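Local coordinates for galactan 1,3-beta-galactosidase (Phanerochaete chrysosporium, PDB 7BYS), which probably hydrolyses beta-1,3-galactan from the chain end as a family 43 glycoside hydrolase that also carries a calcium-binding carbohydrate-binding module, at residues H20-L25 and R82-F87. Numbering follows the deposited sequence.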
loop_
_atom_site.group_PDB
_atom_site.type_symbol
_atom_site.label_atom_id
_atom_site.label_comp_id
_atom_site.label_asym_id
_atom_site.label_seq_id
_atom_site.Cartn_x
_atom_site.Cartn_y
_atom_site.Cartn_z
ATOM N N HIS A 20 -8.116 -3.560 0.848
ATOM C CA HIS A 20 -6.828 -3.657 1.525
ATOM C C HIS A 20 -6.230 -5.048 1.335
ATOM O O HIS A 20 -6.942 -6.021 1.092
ATOM C CB HIS A 20 -7.036 -3.307 2.996
ATOM C CG HIS A 20 -7.897 -2.091 3.191
ATOM N ND1 HIS A 20 -7.384 -0.813 3.183
ATOM C CD2 HIS A 20 -9.236 -1.960 3.353
ATOM C CE1 HIS A 20 -8.365 0.057 3.349
ATOM N NE2 HIS A 20 -9.501 -0.611 3.465
ATOM N N GLY A 21 -4.908 -5.136 1.430
ATOM C CA GLY A 21 -4.269 -6.419 1.168
ATOM C C GLY A 21 -4.409 -6.853 -0.281
ATOM O O GLY A 21 -4.676 -8.039 -0.550
ATOM N N ALA A 22 -4.190 -5.922 -1.217
ATOM C CA ALA A 22 -4.551 -6.060 -2.631
ATOM C C ALA A 22 -4.089 -7.369 -3.253
ATOM O O ALA A 22 -2.957 -7.815 -3.046
ATOM C CB ALA A 22 -3.881 -4.932 -3.418
ATOM N N GLY A 23 -4.956 -7.932 -4.085
ATOM C CA GLY A 23 -4.572 -8.899 -5.094
ATOM C C GLY A 23 -5.069 -8.420 -6.445
ATOM O O GLY A 23 -6.241 -8.035 -6.582
ATOM N N ILE A 24 -4.197 -8.395 -7.453
ATOM C CA ILE A 24 -4.554 -7.931 -8.792
ATOM C C ILE A 24 -4.624 -9.125 -9.732
ATOM O O ILE A 24 -3.812 -10.053 -9.639
ATOM C CB ILE A 24 -3.560 -6.879 -9.324
ATOM C CG1 ILE A 24 -3.372 -5.753 -8.307
ATOM C CG2 ILE A 24 -4.052 -6.322 -10.660
ATOM C CD1 ILE A 24 -4.614 -4.887 -8.072
ATOM N N LEU A 25 -5.592 -9.091 -10.646
ATOM C CA LEU A 25 -5.760 -10.087 -11.697
ATOM C C LEU A 25 -5.993 -9.342 -13.000
ATOM O O LEU A 25 -6.748 -8.368 -13.039
ATOM C CB LEU A 25 -6.989 -10.979 -11.398
ATOM C CG LEU A 25 -7.581 -11.836 -12.530
ATOM C CD1 LEU A 25 -6.711 -13.039 -12.846
ATOM C CD2 LEU A 25 -8.998 -12.280 -12.177
ATOM N N ARG A 82 -5.611 -10.678 2.620
ATOM C CA ARG A 82 -4.708 -10.749 1.480
ATOM C C ARG A 82 -5.189 -11.697 0.369
ATOM O O ARG A 82 -4.469 -12.599 -0.037
ATOM C CB ARG A 82 -3.290 -11.086 1.922
ATOM C CG ARG A 82 -2.699 -10.001 2.829
ATOM C CD ARG A 82 -1.302 -10.346 3.342
ATOM N NE ARG A 82 -0.815 -9.301 4.252
ATOM C CZ ARG A 82 -0.309 -8.132 3.868
ATOM N NH1 ARG A 82 -0.158 -7.836 2.584
ATOM N NH2 ARG A 82 0.083 -7.262 4.790
ATOM N N PRO A 83 -6.410 -11.497 -0.136
ATOM C CA PRO A 83 -6.892 -12.352 -1.224
ATOM C C PRO A 83 -6.023 -12.202 -2.468
ATOM O O PRO A 83 -5.455 -11.143 -2.735
ATOM C CB PRO A 83 -8.304 -11.822 -1.483
ATOM C CG PRO A 83 -8.204 -10.352 -1.115
ATOM C CD PRO A 83 -7.299 -10.339 0.090
ATOM N N LYS A 84 -5.929 -13.287 -3.231
ATOM C CA LYS A 84 -5.168 -13.336 -4.476
ATOM C C LYS A 84 -5.969 -14.229 -5.412
ATOM O O LYS A 84 -6.564 -15.208 -4.959
ATOM C CB LYS A 84 -3.771 -13.969 -4.238
ATOM C CG LYS A 84 -2.914 -13.272 -3.165
ATOM C CD LYS A 84 -2.361 -11.935 -3.635
ATOM C CE LYS A 84 -1.815 -11.146 -2.446
ATOM N NZ LYS A 84 -2.863 -10.265 -1.798
ATOM N N VAL A 85 -6.037 -13.881 -6.696
ATOM C CA VAL A 85 -6.822 -14.648 -7.662
ATOM C C VAL A 85 -5.992 -14.883 -8.915
ATOM O O VAL A 85 -5.392 -13.946 -9.460
ATOM C CB VAL A 85 -8.144 -13.947 -8.034
ATOM C CG1 VAL A 85 -8.934 -14.806 -9.027
ATOM C CG2 VAL A 85 -8.993 -13.675 -6.799
ATOM N N ILE A 86 -5.949 -16.139 -9.359
ATOM C CA ILE A 86 -5.326 -16.500 -10.626
ATOM C C ILE A 86 -6.291 -17.352 -11.446
ATOM O O ILE A 86 -7.165 -18.035 -10.904
ATOM C CB ILE A 86 -3.965 -17.213 -10.448
ATOM C CG1 ILE A 86 -4.106 -18.468 -9.592
ATOM C CG2 ILE A 86 -2.916 -16.256 -9.867
ATOM C CD1 ILE A 86 -2.813 -19.260 -9.493
ATOM N N PHE A 87 -6.124 -17.315 -12.766
ATOM C CA PHE A 87 -6.988 -18.065 -13.673
ATOM C C PHE A 87 -6.333 -19.387 -14.038
ATOM O O PHE A 87 -5.172 -19.419 -14.466
ATOM C CB PHE A 87 -7.271 -17.262 -14.941
ATOM C CG PHE A 87 -8.165 -17.972 -15.927
ATOM C CD1 PHE A 87 -9.505 -18.195 -15.638
ATOM C CD2 PHE A 87 -7.660 -18.414 -17.140
ATOM C CE1 PHE A 87 -10.334 -18.843 -16.558
ATOM C CE2 PHE A 87 -8.482 -19.063 -18.057
ATOM C CZ PHE A 87 -9.814 -19.266 -17.765
HETATM O O HOH W 1 -3.993 -11.710 -7.146
HETATM O O HOH W 2 -3.163 -12.641 -10.295
#
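Lys-84 NZ reaches across to Ala-22 O, 2.8 Å away, in the one direct hydrogen bond between two nearly parallel strands (10°). The amine sits above the carbonyl plane, 53° out of it. Bends at chi2 and chi4 curl the chain back, and NZ also bonds Pro-83 O at 2.9 Å and, weakly, Arg-82 O. With an alanine in its place, Ala-22 O would probably lose its cross-strand donor, and a gap would be likely to open beside Gly-23.

Two waters join the backbones farther along: one accepts from Val-85 N and donates to Ile-24 O, both at 3.0 Å, while the other donates to Ile-24 O and Val-85 O, both at 2.7 Å.

The closest CA-to-CA approaches fall at Gly-21 and Gly-23, to Arg-82 and Lys-84. Arg-82 CA directs a CA-H...O contact at Gly-21 O (3.4 Å, 161° at H), and a side chain on Gly-23 would collide with Pro-83 O. The galactose-binding side chain of Arg-82 bonds Asn-243 O through NH1.

Apolar contact is slight: Leu-25 CD2 meets Val-85 CG1 at 4.0 Å, while Leu-25 CD1 comes to 3.7 Å from Val-85 O.

Strands 22-27 and 79-88 are the innermost strands of consecutive four-stranded blades in the family 43 beta-propeller. No backbone-to-backbone hydrogen bond joins them; a buried lysine amine and two waters serve the carbonyls of strands that do not pair.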